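PDB 5XCJ: vacuolar protein sorting-associated protein 29, which probably serves as a metal-binding subunit of the retromer complex, which sorts and transports proteins from endosomes. Local coordinates for residues Glu55-Lys60 with Glu73-Gly78; Ile6-Val11 with Leu84-Gln89; Ile162-Leu167 with Lys173-Asp178; Glu97-Tyr102 with Lys127-Pro132. The protein carries 1 engineered substitution. One frame throughout, in Å; residues are numbered along the deposited sequence.

Interaction 1 (Glu55-Lys60 with Glu73-Gly78)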
loop_
_atom_site.group_PDB
_atom_site.type_symbol
_atom_site.label_atom_id
_atom_site.label_comp_id
_atom_site.label_asym_id
_atom_site.label_seq_id
_atom_site.Cartn_x
_atom_site.Cartn_y
_atom_site.Cartn_z
ATOM N N GLU A 55 -5.383 -1.753 14.223
ATOM C CA GLU A 55 -5.418 -0.403 13.677
ATOM C C GLU A 55 -5.392 -0.412 12.157
ATOM O O GLU A 55 -4.436 -0.879 11.547
ATOM C CB GLU A 55 -4.222 0.389 14.211
ATOM C CG GLU A 55 -4.399 1.895 14.253
ATOM C CD GLU A 55 -3.280 2.588 15.016
ATOM O OE1 GLU A 55 -2.749 1.987 15.969
ATOM O OE2 GLU A 55 -2.927 3.726 14.657
ATOM N N VAL A 56 -6.459 0.102 11.559
ATOM C CA VAL A 56 -6.580 0.170 10.114
ATOM C C VAL A 56 -6.711 1.606 9.621
ATOM O O VAL A 56 -7.489 2.380 10.162
ATOM C CB VAL A 56 -7.790 -0.638 9.625
ATOM C CG1 VAL A 56 -7.920 -0.549 8.118
ATOM C CG2 VAL A 56 -7.668 -2.086 10.075
ATOM N N HIS A 57 -5.919 1.958 8.611
ATOM C CA HIS A 57 -5.969 3.287 8.015
ATOM C C HIS A 57 -6.245 3.197 6.524
ATOM O O HIS A 57 -5.576 2.459 5.803
ATOM C CB HIS A 57 -4.661 4.025 8.254
ATOM C CG HIS A 57 -4.227 4.020 9.680
ATOM N ND1 HIS A 57 -4.426 5.091 10.521
ATOM C CD2 HIS A 57 -3.609 3.072 10.421
ATOM C CE1 HIS A 57 -3.949 4.804 11.714
ATOM N NE2 HIS A 57 -3.450 3.583 11.683
ATOM N N VAL A 58 -7.263 3.921 6.078
ATOM C CA VAL A 58 -7.630 3.950 4.672
ATOM C C VAL A 58 -7.799 5.371 4.144
ATOM O O VAL A 58 -8.531 6.168 4.709
ATOM C CB VAL A 58 -8.927 3.162 4.425
ATOM C CG1 VAL A 58 -9.279 3.163 2.951
ATOM C CG2 VAL A 58 -8.789 1.747 4.952
ATOM N N VAL A 59 -7.106 5.683 3.060
ATOM C CA VAL A 59 -7.227 6.995 2.427
ATOM C C VAL A 59 -8.204 6.919 1.255
ATOM O O VAL A 59 -8.510 5.832 0.767
ATOM C CB VAL A 59 -5.874 7.547 1.952
ATOM C CG1 VAL A 59 -5.021 7.951 3.142
ATOM C CG2 VAL A 59 -5.157 6.529 1.082
ATOM N N LYS A 60 -8.684 8.071 0.802
ATOM C CA LYS A 60 -9.635 8.094 -0.300
ATOM C C LYS A 60 -8.988 7.856 -1.657
ATOM O O LYS A 60 -8.066 8.547 -2.062
ATOM C CB LYS A 60 -10.413 9.409 -0.322
ATOM C CG LYS A 60 -11.366 9.512 -1.495
ATOM C CD LYS A 60 -12.184 10.787 -1.457
ATOM C CE LYS A 60 -13.066 10.906 -2.683
ATOM N NZ LYS A 60 -12.347 10.564 -3.937
ATOM N N GLU A 73 -3.015 10.755 5.059
ATOM C CA GLU A 73 -2.891 10.400 6.465
ATOM C C GLU A 73 -1.425 10.266 6.854
ATOM O O GLU A 73 -0.623 9.799 6.057
ATOM C CB GLU A 73 -3.631 9.097 6.754
ATOM C CG GLU A 73 -5.130 9.185 6.534
ATOM C CD GLU A 73 -5.827 9.949 7.640
ATOM O OE1 GLU A 73 -5.133 10.458 8.537
ATOM O OE2 GLU A 73 -7.069 10.037 7.616
ATOM N N VAL A 74 -1.087 10.714 8.062
ATOM C CA VAL A 74 0.278 10.631 8.579
ATOM C C VAL A 74 0.292 9.840 9.883
ATOM O O VAL A 74 -0.391 10.191 10.836
ATOM C CB VAL A 74 0.871 12.027 8.822
ATOM C CG1 VAL A 74 2.270 11.919 9.400
ATOM C CG2 VAL A 74 0.877 12.831 7.535
ATOM N N ILE A 75 1.058 8.757 9.896
ATOM C CA ILE A 75 1.175 7.884 11.061
ATOM C C ILE A 75 2.630 7.692 11.461
ATOM O O ILE A 75 3.468 7.422 10.611
ATOM C CB ILE A 75 0.579 6.494 10.784
ATOM C CG1 ILE A 75 -0.935 6.592 10.573
ATOM C CG2 ILE A 75 0.935 5.540 11.911
ATOM C CD1 ILE A 75 -1.575 5.330 10.040
ATOM N N LYS A 76 2.918 7.801 12.748
ATOM C CA LYS A 76 4.281 7.632 13.225
ATOM C C LYS A 76 4.474 6.239 13.800
ATOM O O LYS A 76 3.769 5.830 14.714
ATOM C CB LYS A 76 4.609 8.678 14.287
ATOM C CG LYS A 76 6.012 8.578 14.863
ATOM C CD LYS A 76 7.065 8.874 13.813
ATOM C CE LYS A 76 8.469 8.630 14.345
ATOM N NZ LYS A 76 9.147 9.874 14.802
ATOM N N ILE A 77 5.394 5.495 13.205
ATOM C CA ILE A 77 5.718 4.156 13.667
ATOM C C ILE A 77 7.223 4.077 13.867
ATOM O O ILE A 77 7.988 4.384 12.959
ATOM C CB ILE A 77 5.221 3.092 12.678
ATOM C CG1 ILE A 77 3.702 3.191 12.529
ATOM C CG2 ILE A 77 5.631 1.704 13.132
ATOM C CD1 ILE A 77 3.169 2.595 11.250
ATOM N N GLY A 78 7.637 3.645 15.051
ATOM C CA GLY A 78 9.049 3.571 15.367
ATOM C C GLY A 78 9.627 4.968 15.254
ATOM O O GLY A 78 9.109 5.902 15.842
#
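Two outermost strands of the metallophosphatase fold, one from each of its sheets, face each other here: Ile75 on strand 72-77 reaches over His57 on strand 55-58, and Glu73 passes alongside Val59. The Ile75 and His57 side chains point toward each other from their two strands, and the isoleucine covers one face of the imidazole. Its CG1 stands 3.7 Å from His57 CE1, toward the rim of the ring; the terminal methyl is modelled implausibly close, and its exact position is doubtful. At the ring edge, in plane, His57 NE2 makes a weak, bent bond of 3.0 Å to Glu55 OE2, which can restrain the imidazole only loosely. No hydrogen bond joins the two strands. Strand 55-58 pairs instead with strand 33-36 in the six-stranded sheet, and strand 72-77 pairs with strand 80-85 in the other, so the contact closes one side of the beta sandwich through side chains. Farther along, Val59 CG1 touches the aliphatic part of Glu73, 3.6 Å from its CG. A bend at chi2 (-75°) turns the glutamate's carboxylate away from the valine, and OE2 is hydrogen-bonded to Asn70 ND2, while Leu84 of strand 80-85 also packs against Val59.

Interaction 2 (Ile6-Val11 with Leu84-Gln89)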
loop_
_atom_site.group_PDB
_atom_site.type_symbol
_atom_site.label_atom_id
_atom_site.label_comp_id
_atom_site.label_asym_id
_atom_site.label_seq_id
_atom_site.Cartn_x
_atom_site.Cartn_y
_atom_site.Cartn_z
ATOM N N ILE A 6 -1.269 -2.304 1.871
ATOM C CA ILE A 6 -2.124 -2.871 0.831
ATOM C C ILE A 6 -3.060 -1.823 0.225
ATOM O O ILE A 6 -3.246 -0.761 0.804
ATOM C CB ILE A 6 -2.946 -4.030 1.437
ATOM C CG1 ILE A 6 -3.387 -5.047 0.381
ATOM C CG2 ILE A 6 -4.109 -3.482 2.236
ATOM C CD1 ILE A 6 -3.963 -6.317 0.967
ATOM N N GLY A 7 -3.632 -2.131 -0.937
ATOM C CA GLY A 7 -4.545 -1.221 -1.605
ATOM C C GLY A 7 -4.890 -1.549 -3.048
ATOM O O GLY A 7 -4.524 -2.599 -3.566
ATOM N N ASP A 8 -5.600 -0.622 -3.688
ATOM C CA ASP A 8 -6.007 -0.750 -5.087
ATOM C C ASP A 8 -6.777 -2.035 -5.373
ATOM O O ASP A 8 -6.504 -2.741 -6.330
ATOM C CB ASP A 8 -4.819 -0.583 -6.028
ATOM C CG ASP A 8 -4.443 0.867 -6.223
ATOM O OD1 ASP A 8 -5.361 1.699 -6.253
ATOM O OD2 ASP A 8 -3.242 1.167 -6.328
ATOM N N PHE A 9 -7.709 -2.345 -4.483
ATOM C CA PHE A 9 -8.538 -3.536 -4.600
ATOM C C PHE A 9 -9.505 -3.588 -5.777
ATOM O O PHE A 9 -9.667 -4.625 -6.408
ATOM C CB PHE A 9 -9.365 -3.728 -3.326
ATOM C CG PHE A 9 -8.550 -3.966 -2.096
ATOM C CD1 PHE A 9 -8.059 -5.225 -1.809
ATOM C CD2 PHE A 9 -8.284 -2.931 -1.219
ATOM C CE1 PHE A 9 -7.318 -5.446 -0.672
ATOM C CE2 PHE A 9 -7.537 -3.143 -0.082
ATOM C CZ PHE A 9 -7.055 -4.405 0.191
ATOM N N HIS A 10 -10.157 -2.470 -6.053
ATOM C CA HIS A 10 -11.197 -2.441 -7.069
ATOM C C HIS A 10 -11.140 -1.336 -8.115
ATOM O O HIS A 10 -10.691 -0.225 -7.855
ATOM C CB HIS A 10 -12.548 -2.341 -6.344
ATOM C CG HIS A 10 -13.710 -2.878 -7.123
ATOM N ND1 HIS A 10 -13.955 -4.226 -7.264
ATOM C CD2 HIS A 10 -14.710 -2.245 -7.777
ATOM C CE1 HIS A 10 -15.046 -4.400 -7.987
ATOM N NE2 HIS A 10 -15.522 -3.216 -8.313
ATOM N N VAL A 11 -11.637 -1.683 -9.292
ATOM C CA VAL A 11 -11.782 -0.781 -10.421
ATOM C C VAL A 11 -13.269 -0.879 -10.792
ATOM O O VAL A 11 -13.821 -1.974 -10.844
ATOM C CB VAL A 11 -10.890 -1.183 -11.605
ATOM C CG1 VAL A 11 -11.291 -0.422 -12.856
ATOM C CG2 VAL A 11 -9.426 -0.931 -11.272
ATOM N N LEU A 84 0.579 8.708 3.859
ATOM C CA LEU A 84 -0.234 7.824 3.044
ATOM C C LEU A 84 -1.287 8.540 2.207
ATOM O O LEU A 84 -2.016 9.376 2.719
ATOM C CB LEU A 84 -0.907 6.796 3.954
ATOM C CG LEU A 84 -1.967 5.864 3.369
ATOM C CD1 LEU A 84 -1.294 4.732 2.614
ATOM C CD2 LEU A 84 -2.863 5.321 4.467
ATOM N N MET A 85 -1.316 8.221 0.924
ATOM C CA MET A 85 -2.316 8.742 0.003
ATOM C C MET A 85 -2.447 7.798 -1.196
ATOM O O MET A 85 -1.531 7.035 -1.487
ATOM C CB MET A 85 -2.036 10.195 -0.383
ATOM C CG MET A 85 -1.258 10.404 -1.664
ATOM S SD MET A 85 -1.257 12.153 -2.095
ATOM C CE MET A 85 -2.868 12.651 -1.521
ATOM N N HIS A 86 -3.569 7.851 -1.901
ATOM C CA HIS A 86 -3.776 6.952 -3.030
ATOM C C HIS A 86 -2.760 7.139 -4.155
ATOM O O HIS A 86 -2.287 6.169 -4.731
ATOM C CB HIS A 86 -5.203 7.034 -3.568
ATOM C CG HIS A 86 -5.478 6.061 -4.666
ATOM N ND1 HIS A 86 -5.770 6.454 -5.955
ATOM C CD2 HIS A 86 -5.491 4.711 -4.677
ATOM C CE1 HIS A 86 -5.950 5.387 -6.707
ATOM N NE2 HIS A 86 -5.788 4.315 -5.956
ATOM N N GLY A 87 -2.380 8.382 -4.422
ATOM C CA GLY A 87 -1.411 8.671 -5.458
ATOM C C GLY A 87 -1.900 9.128 -6.823
ATOM O O GLY A 87 -1.093 9.474 -7.673
ATOM N N HIS A 88 -3.209 9.122 -7.041
ATOM C CA HIS A 88 -3.766 9.626 -8.294
ATOM C C HIS A 88 -3.553 11.143 -8.398
ATOM O O HIS A 88 -3.491 11.694 -9.487
ATOM C CB HIS A 88 -5.233 9.233 -8.508
ATOM C CG HIS A 88 -6.184 9.833 -7.524
ATOM N ND1 HIS A 88 -6.290 9.389 -6.225
ATOM C CD2 HIS A 88 -7.097 10.822 -7.657
ATOM C CE1 HIS A 88 -7.222 10.081 -5.601
ATOM N NE2 HIS A 88 -7.721 10.964 -6.444
ATOM N N GLN A 89 -3.486 11.787 -7.238
ATOM C CA GLN A 89 -3.273 13.226 -7.106
ATOM C C GLN A 89 -1.857 13.684 -7.465
ATOM O O GLN A 89 -1.633 14.861 -7.724
ATOM C CB GLN A 89 -3.638 13.713 -5.707
ATOM C CG GLN A 89 -4.909 13.107 -5.151
ATOM C CD GLN A 89 -4.643 11.825 -4.404
ATOM O OE1 GLN A 89 -3.702 11.104 -4.710
ATOM N NE2 GLN A 89 -5.468 11.540 -3.415
#
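A chi1 of -176° carries the His86 ring to the side opposite its backbone N, and at Asp8 a chi1 of -79° sets CG anti to the carbonyl carbon; together these torsions bring NE2 of the imidazole up to the carboxylate. His86 NE2 donates to Asp8 OD1 at 2.7 Å, a short and fairly straight bond with an angle of 151° at the hydrogen. It enters the syn lone pair of OD1, and the oxygen lies close to the imidazole plane, although the carboxylate and ring planes are turned almost perpendicular to each other. The far nitrogen is engaged as well: His86 ND1 and His88 ND1 are hydrogen-bonded at 3.0 Å, with either able to donate. Held through both nitrogens, the ring has its rotation well defined. The carboxylate is gripped from further directions, OD2 accepting the backbone N-H of His115 and OD1 a weak bond from Asn39 ND2, so this buried group is fixed without metal bound. His86 is not among the recorded zinc ligands, though the histidine at this position in related phosphoesterases is commonly one. Asp8, a ligand of both zinc ions, belongs to the Gly-Asp-x-His signature after the first strand, in the dinuclear metal site of the calcineurin-like phosphoesterase fold, to which position 62, an engineered alanine in this structure, can offer no side-chain ligand.

Interaction 3 (Ile162-Leu167 with Lys173-Asp178)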
loop_
_atom_site.group_PDB
_atom_site.type_symbol
_atom_site.label_atom_id
_atom_site.label_comp_id
_atom_site.label_asym_id
_atom_site.label_seq_id
_atom_site.Cartn_x
_atom_site.Cartn_y
_atom_site.Cartn_z
ATOM N N ILE A 162 11.384 -4.326 4.298
ATOM C CA ILE A 162 10.244 -4.458 3.413
ATOM C C ILE A 162 10.153 -5.844 2.800
ATOM O O ILE A 162 11.094 -6.316 2.182
ATOM C CB ILE A 162 10.317 -3.445 2.251
ATOM C CG1 ILE A 162 10.090 -2.024 2.754
ATOM C CG2 ILE A 162 9.329 -3.808 1.159
ATOM C CD1 ILE A 162 11.122 -1.036 2.263
ATOM N N TYR A 163 9.008 -6.487 2.984
ATOM C CA TYR A 163 8.763 -7.800 2.413
ATOM C C TYR A 163 7.792 -7.605 1.257
ATOM O O TYR A 163 6.603 -7.393 1.477
ATOM C CB TYR A 163 8.133 -8.744 3.437
ATOM C CG TYR A 163 9.009 -9.093 4.612
ATOM C CD1 TYR A 163 9.861 -10.182 4.558
ATOM C CD2 TYR A 163 8.965 -8.355 5.780
ATOM C CE1 TYR A 163 10.661 -10.516 5.628
ATOM C CE2 TYR A 163 9.763 -8.680 6.860
ATOM C CZ TYR A 163 10.606 -9.765 6.776
ATOM O OH TYR A 163 11.406 -10.102 7.838
ATOM N N GLU A 164 8.294 -7.666 0.035
ATOM C CA GLU A 164 7.471 -7.488 -1.153
ATOM C C GLU A 164 6.835 -8.798 -1.613
ATOM O O GLU A 164 7.524 -9.676 -2.112
ATOM C CB GLU A 164 8.301 -6.920 -2.305
ATOM C CG GLU A 164 9.189 -5.738 -1.968
ATOM C CD GLU A 164 10.001 -5.284 -3.171
ATOM O OE1 GLU A 164 10.040 -6.023 -4.165
ATOM O OE2 GLU A 164 10.593 -4.193 -3.123
ATOM N N TYR A 165 5.521 -8.918 -1.456
ATOM C CA TYR A 165 4.823 -10.128 -1.871
ATOM C C TYR A 165 4.078 -9.930 -3.183
ATOM O O TYR A 165 3.336 -8.970 -3.333
ATOM C CB TYR A 165 3.830 -10.596 -0.797
ATOM C CG TYR A 165 4.480 -11.143 0.452
ATOM C CD1 TYR A 165 4.834 -12.479 0.552
ATOM C CD2 TYR A 165 4.755 -10.318 1.527
ATOM C CE1 TYR A 165 5.436 -12.977 1.688
ATOM C CE2 TYR A 165 5.351 -10.803 2.667
ATOM C CZ TYR A 165 5.696 -12.133 2.743
ATOM O OH TYR A 165 6.292 -12.617 3.879
ATOM N N THR A 166 4.309 -10.835 -4.129
ATOM C CA THR A 166 3.643 -10.801 -5.422
ATOM C C THR A 166 3.184 -12.198 -5.831
ATOM O O THR A 166 3.781 -13.191 -5.442
ATOM C CB THR A 166 4.542 -10.224 -6.526
ATOM O OG1 THR A 166 5.723 -11.018 -6.662
ATOM C CG2 THR A 166 4.925 -8.790 -6.207
ATOM N N LEU A 167 2.110 -12.266 -6.607
ATOM C CA LEU A 167 1.619 -13.543 -7.091
ATOM C C LEU A 167 1.899 -13.579 -8.583
ATOM O O LEU A 167 1.241 -12.901 -9.360
ATOM C CB LEU A 167 0.119 -13.665 -6.829
ATOM C CG LEU A 167 -0.627 -14.904 -7.321
ATOM C CD1 LEU A 167 -0.107 -16.164 -6.642
ATOM C CD2 LEU A 167 -2.118 -14.755 -7.120
ATOM N N LYS A 173 5.817 -15.089 -4.775
ATOM C CA LYS A 173 7.219 -14.728 -4.685
ATOM C C LYS A 173 7.381 -13.611 -3.658
ATOM O O LYS A 173 6.545 -12.722 -3.569
ATOM C CB LYS A 173 7.747 -14.281 -6.043
ATOM C CG LYS A 173 7.948 -15.412 -7.033
ATOM C CD LYS A 173 9.266 -16.121 -6.793
ATOM C CE LYS A 173 10.096 -16.204 -8.059
ATOM N NZ LYS A 173 11.500 -16.616 -7.783
ATOM N N CYS A 174 8.441 -13.687 -2.864
ATOM C CA CYS A 174 8.710 -12.664 -1.863
ATOM C C CYS A 174 10.163 -12.189 -1.898
ATOM O O CYS A 174 11.077 -12.990 -2.017
ATOM C CB CYS A 174 8.359 -13.167 -0.467
ATOM S SG CYS A 174 8.650 -11.982 0.862
ATOM N N GLU A 175 10.350 -10.879 -1.794
ATOM C CA GLU A 175 11.676 -10.268 -1.783
ATOM C C GLU A 175 11.832 -9.396 -0.542
ATOM O O GLU A 175 10.906 -8.699 -0.154
ATOM C CB GLU A 175 11.917 -9.443 -3.046
ATOM C CG GLU A 175 13.293 -8.802 -3.088
ATOM C CD GLU A 175 13.724 -8.379 -4.467
ATOM O OE1 GLU A 175 12.892 -8.386 -5.392
ATOM O OE2 GLU A 175 14.907 -8.025 -4.618
ATOM N N ARG A 176 13.013 -9.437 0.060
ATOM C CA ARG A 176 13.299 -8.673 1.265
ATOM C C ARG A 176 14.233 -7.514 0.968
ATOM O O ARG A 176 15.278 -7.692 0.351
ATOM C CB ARG A 176 13.939 -9.574 2.325
ATOM C CG ARG A 176 13.967 -8.990 3.727
ATOM C CD ARG A 176 14.716 -9.901 4.686
ATOM N NE ARG A 176 14.693 -9.429 6.064
ATOM C CZ ARG A 176 15.780 -9.116 6.762
ATOM N NH1 ARG A 176 16.972 -9.196 6.193
ATOM N NH2 ARG A 176 15.679 -8.685 8.003
ATOM N N VAL A 177 13.836 -6.327 1.403
ATOM C CA VAL A 177 14.629 -5.126 1.215
ATOM C C VAL A 177 14.957 -4.576 2.592
ATOM O O VAL A 177 14.071 -4.370 3.406
ATOM C CB VAL A 177 13.877 -4.067 0.390
ATOM C CG1 VAL A 177 14.769 -2.865 0.134
ATOM C CG2 VAL A 177 13.394 -4.666 -0.918
ATOM N N ASP A 178 16.238 -4.347 2.846
ATOM C CA ASP A 178 16.690 -3.849 4.136
ATOM C C ASP A 178 17.196 -2.410 4.099
ATOM O O ASP A 178 17.987 -2.050 3.239
ATOM C CB ASP A 178 17.784 -4.758 4.699
ATOM C CG ASP A 178 17.342 -6.199 4.820
ATOM O OD1 ASP A 178 16.263 -6.448 5.385
ATOM O OD2 ASP A 178 18.072 -7.081 4.341
HETATM O O HOH W 1 8.395 -10.524 -4.365
HETATM O O HOH W 2 11.919 -5.446 -5.637
#
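Cys174 rests its sulfur over one face of the Tyr165 ring, with SG 3.6 Å from the centroid and displaced toward the rim near CE1 and CZ. Its chi1 near 180° turns SG away from the backbone N and onto the ring, making a sulfur-aromatic contact; Phe150 of strand 149-156 meets the same tyrosine. On the opposite face of the sheet Ile162 and Val177 pack side by side, CB to CB 4.1 Å. Val177 CG2 also touches Glu164 OE2 at 3.6 Å, an oxygen already hydrogen-bonded to Thr121. Beyond these side chains Glu164 and Glu175 run alongside each other, pointing the same way, and one water donates to both of their OE1 atoms, a bridge that would ease the repulsion between the carboxylates. At the outer margin Arg176 lies beside Tyr163, whose hydroxyl is bonded to Glu154, while Asp178 OD1 sits over the guanidinium face, 3.0 Å from Arg176 NH1, as a charge contact. Reciprocal backbone bonds link Ile162 with Val177, Glu164 with Glu175 and Thr166 with Lys173, whereas Tyr163-Arg176 and Tyr165-Cys174 are non-hydrogen-bonded pairs. This is the regular ladder of an antiparallel beta hairpin, whose second strand forms one edge of the six-stranded sheet.

Interaction 4 (Glu97-Tyr102 with Lys127-Pro132)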
loop_
_atom_site.group_PDB
_atom_site.type_symbol
_atom_site.label_atom_id
_atom_site.label_comp_id
_atom_site.label_asym_id
_atom_site.label_seq_id
_atom_site.Cartn_x
_atom_site.Cartn_y
_atom_site.Cartn_z
ATOM N N GLU A 97 10.090 13.133 -8.740
ATOM C CA GLU A 97 10.055 14.506 -8.248
ATOM C C GLU A 97 8.689 14.930 -7.686
ATOM O O GLU A 97 8.619 15.657 -6.702
ATOM C CB GLU A 97 10.556 15.487 -9.303
ATOM C CG GLU A 97 11.049 16.795 -8.716
ATOM C CD GLU A 97 11.801 16.609 -7.411
ATOM O OE1 GLU A 97 11.213 16.855 -6.347
ATOM O OE2 GLU A 97 12.986 16.227 -7.447
ATOM N N ALA A 98 7.611 14.512 -8.344
ATOM C CA ALA A 98 6.277 14.853 -7.870
ATOM C C ALA A 98 6.027 14.230 -6.504
ATOM O O ALA A 98 5.508 14.876 -5.606
ATOM C CB ALA A 98 5.218 14.401 -8.862
ATOM N N LEU A 99 6.380 12.955 -6.371
ATOM C CA LEU A 99 6.236 12.227 -5.119
ATOM C C LEU A 99 7.117 12.868 -4.054
ATOM O O LEU A 99 6.742 12.963 -2.895
ATOM C CB LEU A 99 6.614 10.763 -5.304
ATOM C CG LEU A 99 5.644 9.882 -6.088
ATOM C CD1 LEU A 99 6.346 8.610 -6.535
ATOM C CD2 LEU A 99 4.428 9.555 -5.238
ATOM N N ALA A 100 8.303 13.304 -4.461
ATOM C CA ALA A 100 9.237 13.938 -3.543
ATOM C C ALA A 100 8.626 15.217 -2.995
ATOM O O ALA A 100 8.777 15.530 -1.819
ATOM C CB ALA A 100 10.557 14.233 -4.233
ATOM N N ILE A 101 7.933 15.957 -3.849
ATOM C CA ILE A 101 7.300 17.188 -3.410
ATOM C C ILE A 101 6.244 16.877 -2.353
ATOM O O ILE A 101 6.160 17.552 -1.335
ATOM C CB ILE A 101 6.683 17.962 -4.590
ATOM C CG1 ILE A 101 7.787 18.449 -5.531
ATOM C CG2 ILE A 101 5.857 19.136 -4.089
ATOM C CD1 ILE A 101 7.319 18.736 -6.939
ATOM N N TYR A 102 5.441 15.846 -2.591
ATOM C CA TYR A 102 4.423 15.455 -1.622
ATOM C C TYR A 102 5.032 14.994 -0.304
ATOM O O TYR A 102 4.530 15.315 0.766
ATOM C CB TYR A 102 3.482 14.395 -2.186
ATOM C CG TYR A 102 2.224 14.990 -2.751
ATOM C CD1 TYR A 102 1.106 15.181 -1.955
ATOM C CD2 TYR A 102 2.161 15.383 -4.076
ATOM C CE1 TYR A 102 -0.048 15.733 -2.472
ATOM C CE2 TYR A 102 1.015 15.942 -4.596
ATOM C CZ TYR A 102 -0.085 16.114 -3.792
ATOM O OH TYR A 102 -1.223 16.660 -4.318
ATOM N N LYS A 127 15.014 9.330 1.894
ATOM C CA LYS A 127 13.581 9.186 2.108
ATOM C C LYS A 127 13.112 7.928 1.376
ATOM O O LYS A 127 13.704 7.525 0.382
ATOM C CB LYS A 127 12.810 10.411 1.618
ATOM C CG LYS A 127 13.303 11.736 2.171
ATOM C CD LYS A 127 13.238 11.780 3.682
ATOM C CE LYS A 127 14.173 12.844 4.235
ATOM N NZ LYS A 127 13.901 13.160 5.657
ATOM N N TYR A 128 12.049 7.309 1.879
ATOM C CA TYR A 128 11.549 6.077 1.289
ATOM C C TYR A 128 10.171 6.216 0.673
ATOM O O TYR A 128 9.261 6.749 1.291
ATOM C CB TYR A 128 11.548 4.970 2.338
ATOM C CG TYR A 128 12.856 4.866 3.085
ATOM C CD1 TYR A 128 13.084 5.613 4.223
ATOM C CD2 TYR A 128 13.864 4.030 2.636
ATOM C CE1 TYR A 128 14.282 5.525 4.903
ATOM C CE2 TYR A 128 15.062 3.934 3.306
ATOM C CZ TYR A 128 15.266 4.683 4.436
ATOM O OH TYR A 128 16.461 4.588 5.103
ATOM N N PHE A 129 10.047 5.751 -0.562
ATOM C CA PHE A 129 8.790 5.792 -1.289
ATOM C C PHE A 129 8.343 4.363 -1.545
ATOM O O PHE A 129 9.030 3.608 -2.218
ATOM C CB PHE A 129 8.970 6.555 -2.596
ATOM C CG PHE A 129 9.292 8.008 -2.401
ATOM C CD1 PHE A 129 10.576 8.409 -2.082
ATOM C CD2 PHE A 129 8.308 8.969 -2.522
ATOM C CE1 PHE A 129 10.871 9.744 -1.896
ATOM C CE2 PHE A 129 8.600 10.303 -2.336
ATOM C CZ PHE A 129 9.885 10.690 -2.020
ATOM N N LEU A 130 7.172 4.017 -1.019
ATOM C CA LEU A 130 6.628 2.669 -1.138
ATOM C C LEU A 130 5.260 2.564 -1.810
ATOM O O LEU A 130 4.363 3.352 -1.546
ATOM C CB LEU A 130 6.557 2.024 0.244
ATOM C CG LEU A 130 7.735 2.329 1.166
ATOM C CD1 LEU A 130 7.503 1.798 2.567
ATOM C CD2 LEU A 130 9.008 1.761 0.576
ATOM N N ASN A 131 5.139 1.609 -2.718
ATOM C CA ASN A 131 3.888 1.326 -3.398
ATOM C C ASN A 131 3.695 -0.189 -3.333
ATOM O O ASN A 131 4.518 -0.929 -3.850
ATOM C CB ASN A 131 3.976 1.809 -4.840
ATOM C CG ASN A 131 2.667 1.681 -5.585
ATOM O OD1 ASN A 131 1.908 0.754 -5.371
ATOM N ND2 ASN A 131 2.412 2.620 -6.480
ATOM N N PRO A 132 2.606 -0.648 -2.730
ATOM C CA PRO A 132 2.363 -2.090 -2.608
ATOM C C PRO A 132 1.711 -2.729 -3.838
ATOM O O PRO A 132 1.532 -3.943 -3.863
ATOM C CB PRO A 132 1.424 -2.186 -1.402
ATOM C CG PRO A 132 0.705 -0.886 -1.386
ATOM C CD PRO A 132 1.618 0.146 -1.982
#
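Leu99 is the first residue of helix segment 97-102 to meet strand 127-131, and it does so with its carbonyl at the edge of the Phe129 ring and its CB against CE2 and CD2 from off the plane. Leu99 touches with the first atom of its side chain, CB lying 3.6 Å from Phe129 CE2; the rest of the leucine continues toward Val90, Leu111 and Thr113. The carbonyl of the same residue lies in the ring plane, with Leu99 O 3.3 Å from Phe129 CE2. One step on, Ala100 CA is 3.6 Å from Phe129 CZ, and its methyl CB is farther, at 4.2 Å from the same carbon. The CE2-CZ side of the ring is what meets the helix backbone. A chi1 of -65°, with CG anti to the carbonyl carbon of Phe129, aims the ring outward from the strand at the helix. Leu111 of the adjacent parallel strand, Val124 and Gln103 pack round the same ring. Helix 96-106 is the connection of a beta-alpha-beta crossover between parallel strands 80-85 and 110-112, and Phe129 joins it to the next strand of the five-stranded sheet. No hydrogen bond crosses the interface, which implies that cohesion rests on apolar packing, supplemented perhaps by a weak electrostatic attraction between the ring's edge hydrogens and the carbonyl oxygen.

Interaction 2 holds the metal-site aspartate, and both interaction 1 and interaction 4 adjoin interaction 2, though through residues other than Asp8. Interaction 1 is nested in the loop that interaction 2 closes: Glu73 O and Leu84 N are 2.7 Å apart, a probable hydrogen bond between neighbouring strands, and Val59 CG2 lies 3.6 Å from His86 N. On the helical side Met85 SD packs 3.8 Å from Tyr102 CE1, linking interaction 2 to interaction 4, whose Leu99 side chain is about 8 Å from that of the zinc ligand His115. Interaction 3 is more remote, its centre about 19 Å from that of interaction 2, yet Ile162 CD1 meets Leu130 CD2 of segment 127-132 at 3.9 Å, joining the two sheets.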